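Local structure of NalD (Pseudomonas aeruginosa PAO1, 5DAJ) at residues A[104-109]-A[175-180]; A[57-62]-A[123-128]. The protein represses, as a TetR-family transcriptional regulator, the MexAB-OprM multidrug efflux pump and binds novobiocin, which induces pump expression. All coordinates share one frame; numbering follows the deposited sequence.

Contact 1: A[104-109]-A[175-180]; sequences KKRRIL and NDWLRD
In the all-helical C-terminal domain of this TetR-family repressor, R106 and L109 on helix 103-114 meet W177 and L178 on the last turn of helix 159-179. The two segments run nearly perpendicular, at 94°, with axes 11.0 Å apart, so side chains from helix 159-179 do the reaching. L178 leaves its backbone toward the other helix and divides its branches: CD1 lies 3.9 Å from CB of L109, while CD2 comes within 4.0 Å of both O and CG of R106. W177 reaches R106 with the six-membered end of its indole, CZ3 being 4.1 Å from CG of R106, which sits at the ring edge close to its plane. With CG anti to the backbone N (chi1 -173°), R106 sends its methylenes past the indole before bending at chi3, and its guanidinium plane stands 68° from the ring. The polar end is held from elsewhere, NE and NH2 donating to the carbonyls of L99 and L100. Helix 84-101 thus backs the contact, with L99 touching both W177 and L178. T110 and M113 extend the L178 site along helix 103-114, and on the second subunit H167 and N130 bind D176 and R179.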
loop_
_atom_site.group_PDB
_atom_site.type_symbol
_atom_site.label_atom_id
_atom_site.label_comp_id
_atom_site.label_asym_id
_atom_site.label_seq_id
_atom_site.Cartn_x
_atom_site.Cartn_y
_atom_site.Cartn_z
ATOM N N LYS A 104 -15.596 -10.180 -5.486
ATOM C CA LYS A 104 -15.778 -9.983 -4.040
ATOM C C LYS A 104 -14.452 -9.586 -3.379
ATOM O O LYS A 104 -14.408 -8.624 -2.597
ATOM C CB LYS A 104 -16.330 -11.219 -3.319
ATOM C CG LYS A 104 -16.949 -10.874 -1.967
ATOM C CD LYS A 104 -17.433 -12.097 -1.191
ATOM C CE LYS A 104 -18.277 -11.721 0.039
ATOM N NZ LYS A 104 -19.564 -11.030 -0.252
ATOM N N LYS A 105 -13.392 -10.333 -3.709
ATOM C CA LYS A 105 -12.026 -10.053 -3.231
ATOM C C LYS A 105 -11.595 -8.642 -3.610
ATOM O O LYS A 105 -11.094 -7.887 -2.780
ATOM C CB LYS A 105 -11.013 -11.058 -3.806
ATOM C CG LYS A 105 -9.666 -11.148 -3.072
ATOM C CD LYS A 105 -8.632 -11.929 -3.902
ATOM C CE LYS A 105 -7.744 -12.857 -3.085
ATOM N NZ LYS A 105 -6.529 -12.171 -2.564
ATOM N N ARG A 106 -11.795 -8.306 -4.879
ATOM C CA ARG A 106 -11.432 -6.992 -5.406
ATOM C C ARG A 106 -12.148 -5.899 -4.611
ATOM O O ARG A 106 -11.497 -4.981 -4.121
ATOM C CB ARG A 106 -11.767 -6.879 -6.895
ATOM C CG ARG A 106 -11.272 -5.600 -7.565
ATOM C CD ARG A 106 -11.929 -5.390 -8.915
ATOM N NE ARG A 106 -12.056 -6.643 -9.674
ATOM C CZ ARG A 106 -13.178 -7.126 -10.220
ATOM N NH1 ARG A 106 -14.337 -6.465 -10.164
ATOM N NH2 ARG A 106 -13.133 -8.289 -10.864
ATOM N N ARG A 107 -13.463 -6.034 -4.464
ATOM C CA ARG A 107 -14.282 -5.043 -3.746
ATOM C C ARG A 107 -13.811 -4.826 -2.296
ATOM O O ARG A 107 -13.578 -3.690 -1.873
ATOM C CB ARG A 107 -15.768 -5.432 -3.765
ATOM C CG ARG A 107 -16.418 -5.324 -5.142
ATOM C CD ARG A 107 -17.814 -5.953 -5.198
ATOM N NE ARG A 107 -18.725 -5.419 -4.183
ATOM C CZ ARG A 107 -19.488 -4.329 -4.302
ATOM N NH1 ARG A 107 -19.506 -3.602 -5.414
ATOM N NH2 ARG A 107 -20.258 -3.952 -3.286
ATOM N N ILE A 108 -13.644 -5.922 -1.567
ATOM C CA ILE A 108 -13.250 -5.871 -0.160
ATOM C C ILE A 108 -11.825 -5.328 0.030
ATOM O O ILE A 108 -11.574 -4.555 0.956
ATOM C CB ILE A 108 -13.408 -7.249 0.523
ATOM C CG1 ILE A 108 -14.902 -7.561 0.697
ATOM C CG2 ILE A 108 -12.721 -7.275 1.885
ATOM C CD1 ILE A 108 -15.212 -8.994 1.068
ATOM N N LEU A 109 -10.897 -5.740 -0.827
ATOM C CA LEU A 109 -9.516 -5.240 -0.747
ATOM C C LEU A 109 -9.406 -3.774 -1.140
ATOM O O LEU A 109 -8.573 -3.057 -0.581
ATOM C CB LEU A 109 -8.544 -6.077 -1.575
ATOM C CG LEU A 109 -8.255 -7.468 -1.025
ATOM C CD1 LEU A 109 -7.304 -8.166 -1.971
ATOM C CD2 LEU A 109 -7.652 -7.454 0.365
ATOM N N ASN A 175 -1.822 -2.700 -4.143
ATOM C CA ASN A 175 -2.092 -1.297 -3.846
ATOM C C ASN A 175 -2.159 -0.436 -5.108
ATOM O O ASN A 175 -3.116 0.312 -5.306
ATOM C CB ASN A 175 -1.030 -0.724 -2.906
ATOM C CG ASN A 175 -1.594 0.296 -1.961
ATOM O OD1 ASN A 175 -1.645 1.484 -2.278
ATOM N ND2 ASN A 175 -2.028 -0.156 -0.790
ATOM N N ASP A 176 -1.127 -0.556 -5.946
ATOM C CA ASP A 176 -1.053 0.171 -7.224
ATOM C C ASP A 176 -2.256 -0.134 -8.098
ATOM O O ASP A 176 -2.922 0.781 -8.584
ATOM C CB ASP A 176 0.237 -0.154 -8.003
ATOM C CG ASP A 176 1.319 0.911 -7.863
ATOM O OD1 ASP A 176 1.026 2.048 -7.452
ATOM O OD2 ASP A 176 2.487 0.611 -8.187
ATOM N N TRP A 177 -2.529 -1.418 -8.302
ATOM C CA TRP A 177 -3.575 -1.827 -9.243
ATOM C C TRP A 177 -4.962 -1.408 -8.784
ATOM O O TRP A 177 -5.758 -0.925 -9.580
ATOM C CB TRP A 177 -3.577 -3.331 -9.503
ATOM C CG TRP A 177 -4.469 -3.662 -10.647
ATOM C CD1 TRP A 177 -4.169 -3.538 -11.968
ATOM C CD2 TRP A 177 -5.814 -4.120 -10.580
ATOM N NE1 TRP A 177 -5.242 -3.908 -12.731
ATOM C CE2 TRP A 177 -6.268 -4.270 -11.905
ATOM C CE3 TRP A 177 -6.682 -4.429 -9.534
ATOM C CZ2 TRP A 177 -7.557 -4.718 -12.214
ATOM C CZ3 TRP A 177 -7.968 -4.875 -9.840
ATOM C CH2 TRP A 177 -8.389 -5.015 -11.170
ATOM N N LEU A 178 -5.243 -1.604 -7.501
ATOM C CA LEU A 178 -6.529 -1.202 -6.921
ATOM C C LEU A 178 -6.724 0.318 -6.929
ATOM O O LEU A 178 -7.837 0.796 -7.109
ATOM C CB LEU A 178 -6.665 -1.727 -5.505
ATOM C CG LEU A 178 -6.767 -3.247 -5.369
ATOM C CD1 LEU A 178 -6.520 -3.690 -3.931
ATOM C CD2 LEU A 178 -8.107 -3.751 -5.868
ATOM N N ARG A 179 -5.637 1.065 -6.755
ATOM C CA ARG A 179 -5.647 2.540 -6.888
ATOM C C ARG A 179 -5.903 2.953 -8.348
ATOM O O ARG A 179 -6.708 3.829 -8.612
ATOM C CB ARG A 179 -4.328 3.143 -6.392
ATOM C CG ARG A 179 -4.248 4.672 -6.444
ATOM C CD ARG A 179 -2.877 5.211 -6.056
ATOM N NE ARG A 179 -1.796 4.474 -6.721
ATOM C CZ ARG A 179 -1.418 4.643 -7.989
ATOM N NH1 ARG A 179 -1.996 5.547 -8.777
ATOM N NH2 ARG A 179 -0.443 3.900 -8.477
ATOM N N ASP A 180 -5.187 2.317 -9.275
ATOM C CA ASP A 180 -5.279 2.607 -10.722
ATOM C C ASP A 180 -5.179 1.307 -11.541
ATOM O O ASP A 180 -4.077 0.838 -11.832
ATOM C CB ASP A 180 -4.171 3.581 -11.144
ATOM C CG ASP A 180 -4.183 3.891 -12.646
ATOM O OD1 ASP A 180 -5.155 3.531 -13.343
ATOM O OD2 ASP A 180 -3.203 4.504 -13.130
#

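Contact 2: A[57-62]-A[123-128]; sequences LFNEML and REAQER
Helices 54-63 and 123-145 run alongside each other here, N59 facing A125 with their CA atoms 5.5 Å apart and the segment axes 9.1 Å apart at 33°, consistent with the small A125. The CB of A125 lies at the edge of the F58 ring, near the ring plane and 3.6 Å from CD2; F58 gets there because its CG stands anti to the backbone N (chi1 -177°). L62 CG, one turn on, lies over the rim of one face. The amide of N59 lies against A125 and R128, one end to each: ND2 lies 3.6 Å from CA of A125, and OD1 is turned to the R128 chain, 3.5 Å from its CB. The side chains of N59 and extended R128 cross at about a right angle, amide and guanidinium planes 36° apart, with OD1 at the guanidinium edge but no hydrogen bond. E124 OE2 lies 4.0 Å from R128 NH1, well out of the guanidinium plane, a long, loose ion pair. E60 forms a salt bridge with R12. Such packing of the helix after the helix-turn-helix (predicted at 32-51) against the C-terminal domain is the interdomain junction of a TetR-family repressor.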
loop_
_atom_site.group_PDB
_atom_site.type_symbol
_atom_site.label_atom_id
_atom_site.label_comp_id
_atom_site.label_asym_id
_atom_site.label_seq_id
_atom_site.Cartn_x
_atom_site.Cartn_y
_atom_site.Cartn_z
ATOM N N LEU A 57 -16.876 -6.032 12.787
ATOM C CA LEU A 57 -17.644 -6.210 11.550
ATOM C C LEU A 57 -16.697 -6.215 10.355
ATOM O O LEU A 57 -16.690 -7.139 9.545
ATOM C CB LEU A 57 -18.681 -5.098 11.387
ATOM C CG LEU A 57 -19.745 -5.318 10.311
ATOM C CD1 LEU A 57 -21.016 -4.559 10.651
ATOM C CD2 LEU A 57 -19.271 -4.910 8.921
ATOM N N PHE A 58 -15.877 -5.173 10.287
ATOM C CA PHE A 58 -14.870 -5.009 9.234
ATOM C C PHE A 58 -13.941 -6.221 9.142
ATOM O O PHE A 58 -13.595 -6.666 8.057
ATOM C CB PHE A 58 -14.058 -3.743 9.503
ATOM C CG PHE A 58 -13.042 -3.429 8.448
ATOM C CD1 PHE A 58 -13.434 -2.948 7.227
ATOM C CD2 PHE A 58 -11.701 -3.606 8.689
ATOM C CE1 PHE A 58 -12.497 -2.637 6.257
ATOM C CE2 PHE A 58 -10.758 -3.305 7.722
ATOM C CZ PHE A 58 -11.163 -2.815 6.499
ATOM N N ASN A 59 -13.558 -6.743 10.296
ATOM C CA ASN A 59 -12.675 -7.902 10.383
ATOM C C ASN A 59 -13.322 -9.198 9.878
ATOM O O ASN A 59 -12.676 -9.998 9.187
ATOM C CB ASN A 59 -12.206 -8.094 11.826
ATOM C CG ASN A 59 -10.755 -8.500 11.915
ATOM O OD1 ASN A 59 -10.426 -9.490 12.533
ATOM N ND2 ASN A 59 -9.874 -7.738 11.282
ATOM N N GLU A 60 -14.582 -9.405 10.256
ATOM C CA GLU A 60 -15.376 -10.534 9.770
ATOM C C GLU A 60 -15.534 -10.468 8.259
ATOM O O GLU A 60 -15.536 -11.498 7.584
ATOM C CB GLU A 60 -16.762 -10.551 10.429
ATOM C CG GLU A 60 -16.749 -10.940 11.898
ATOM C CD GLU A 60 -16.278 -12.366 12.130
ATOM O OE1 GLU A 60 -16.899 -13.306 11.583
ATOM O OE2 GLU A 60 -15.259 -12.534 12.844
HETATM N N MSE A 61 -15.644 -9.250 7.739
HETATM C CA MSE A 61 -15.754 -9.028 6.300
HETATM C C MSE A 61 -14.487 -9.475 5.608
HETATM O O MSE A 61 -14.523 -10.252 4.659
HETATM C CB MSE A 61 -16.047 -7.557 5.999
HETATM C CG MSE A 61 -16.316 -7.302 4.519
HETATM SE SE MSE A 61 -16.452 -5.367 4.197
HETATM C CE MSE A 61 -18.305 -5.343 4.799
ATOM N N LEU A 62 -13.347 -9.035 6.102
ATOM C CA LEU A 62 -12.066 -9.417 5.539
ATOM C C LEU A 62 -11.815 -10.899 5.571
ATOM O O LEU A 62 -11.247 -11.449 4.687
ATOM C CB LEU A 62 -10.958 -8.726 6.274
ATOM C CG LEU A 62 -10.925 -7.234 6.083
ATOM C CD1 LEU A 62 -10.046 -6.621 7.135
ATOM C CD2 LEU A 62 -10.384 -6.913 4.721
ATOM N N ARG A 123 -8.912 -0.062 15.710
ATOM C CA ARG A 123 -7.696 -0.635 16.321
ATOM C C ARG A 123 -7.653 -2.153 16.169
ATOM O O ARG A 123 -6.646 -2.711 15.736
ATOM C CB ARG A 123 -7.622 -0.289 17.812
ATOM C CG ARG A 123 -6.260 -0.517 18.450
ATOM C CD ARG A 123 -5.412 0.742 18.389
ATOM N NE ARG A 123 -4.133 0.589 19.076
ATOM C CZ ARG A 123 -3.242 1.566 19.251
ATOM N NH1 ARG A 123 -3.470 2.795 18.785
ATOM N NH2 ARG A 123 -2.108 1.314 19.898
ATOM N N GLU A 124 -8.758 -2.800 16.529
ATOM C CA GLU A 124 -8.898 -4.270 16.466
ATOM C C GLU A 124 -8.641 -4.836 15.071
ATOM O O GLU A 124 -7.984 -5.872 14.920
ATOM C CB GLU A 124 -10.303 -4.689 16.915
ATOM C CG GLU A 124 -10.557 -6.194 16.900
ATOM C CD GLU A 124 -12.006 -6.557 17.184
ATOM O OE1 GLU A 124 -12.743 -5.762 17.820
ATOM O OE2 GLU A 124 -12.413 -7.654 16.770
ATOM N N ALA A 125 -9.174 -4.148 14.069
ATOM C CA ALA A 125 -9.015 -4.556 12.671
ATOM C C ALA A 125 -7.573 -4.479 12.194
ATOM O O ALA A 125 -7.087 -5.387 11.516
ATOM C CB ALA A 125 -9.883 -3.701 11.776
ATOM N N GLN A 126 -6.901 -3.394 12.561
ATOM C CA GLN A 126 -5.484 -3.222 12.255
ATOM C C GLN A 126 -4.609 -4.290 12.924
ATOM O O GLN A 126 -3.705 -4.843 12.293
ATOM C CB GLN A 126 -4.994 -1.831 12.673
ATOM C CG GLN A 126 -3.511 -1.603 12.407
ATOM C CD GLN A 126 -3.113 -0.140 12.420
ATOM O OE1 GLN A 126 -2.551 0.370 11.445
ATOM N NE2 GLN A 126 -3.388 0.545 13.533
ATOM N N GLU A 127 -4.863 -4.544 14.204
ATOM C CA GLU A 127 -4.106 -5.551 14.961
ATOM C C GLU A 127 -4.164 -6.920 14.281
ATOM O O GLU A 127 -3.126 -7.555 14.062
ATOM C CB GLU A 127 -4.607 -5.653 16.407
ATOM C CG GLU A 127 -4.132 -4.509 17.300
ATOM C CD GLU A 127 -4.778 -4.493 18.682
ATOM O OE1 GLU A 127 -5.837 -5.129 18.884
ATOM O OE2 GLU A 127 -4.220 -3.828 19.580
ATOM N N ARG A 128 -5.370 -7.344 13.917
ATOM C CA ARG A 128 -5.552 -8.649 13.249
ATOM C C ARG A 128 -5.041 -8.660 11.802
ATOM O O ARG A 128 -4.551 -9.693 11.314
ATOM C CB ARG A 128 -7.008 -9.131 13.339
ATOM C CG ARG A 128 -7.187 -10.113 14.485
ATOM C CD ARG A 128 -8.636 -10.511 14.701
ATOM N NE ARG A 128 -8.861 -11.096 16.014
ATOM C CZ ARG A 128 -10.049 -11.454 16.512
ATOM N NH1 ARG A 128 -11.169 -11.312 15.802
ATOM N NH2 ARG A 128 -10.111 -11.969 17.736
#

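How the contacts relate
Contacts 1 and 2 have centres about 17 Å apart and meet through I108, which takes no part in contact 1 itself but sits on its 104-109 segment. I108 CG2 packs 3.7 Å from CD2 of L62, and its CD1 lies 3.9 Å from O of the selenomethionine M61, both on the 57-62 segment of contact 2. Helix 103-114 packs against both helix 159-179 and helix 54-63, which follows the predicted helix-turn-helix and leads into the C-terminal domain, and whose F58 also touches I111 and L112. Helix 123-145 follows helix 103-114 in the chain. Salt bridges from K104 and R107 to E20 on helix 6-26 add to the interdomain link.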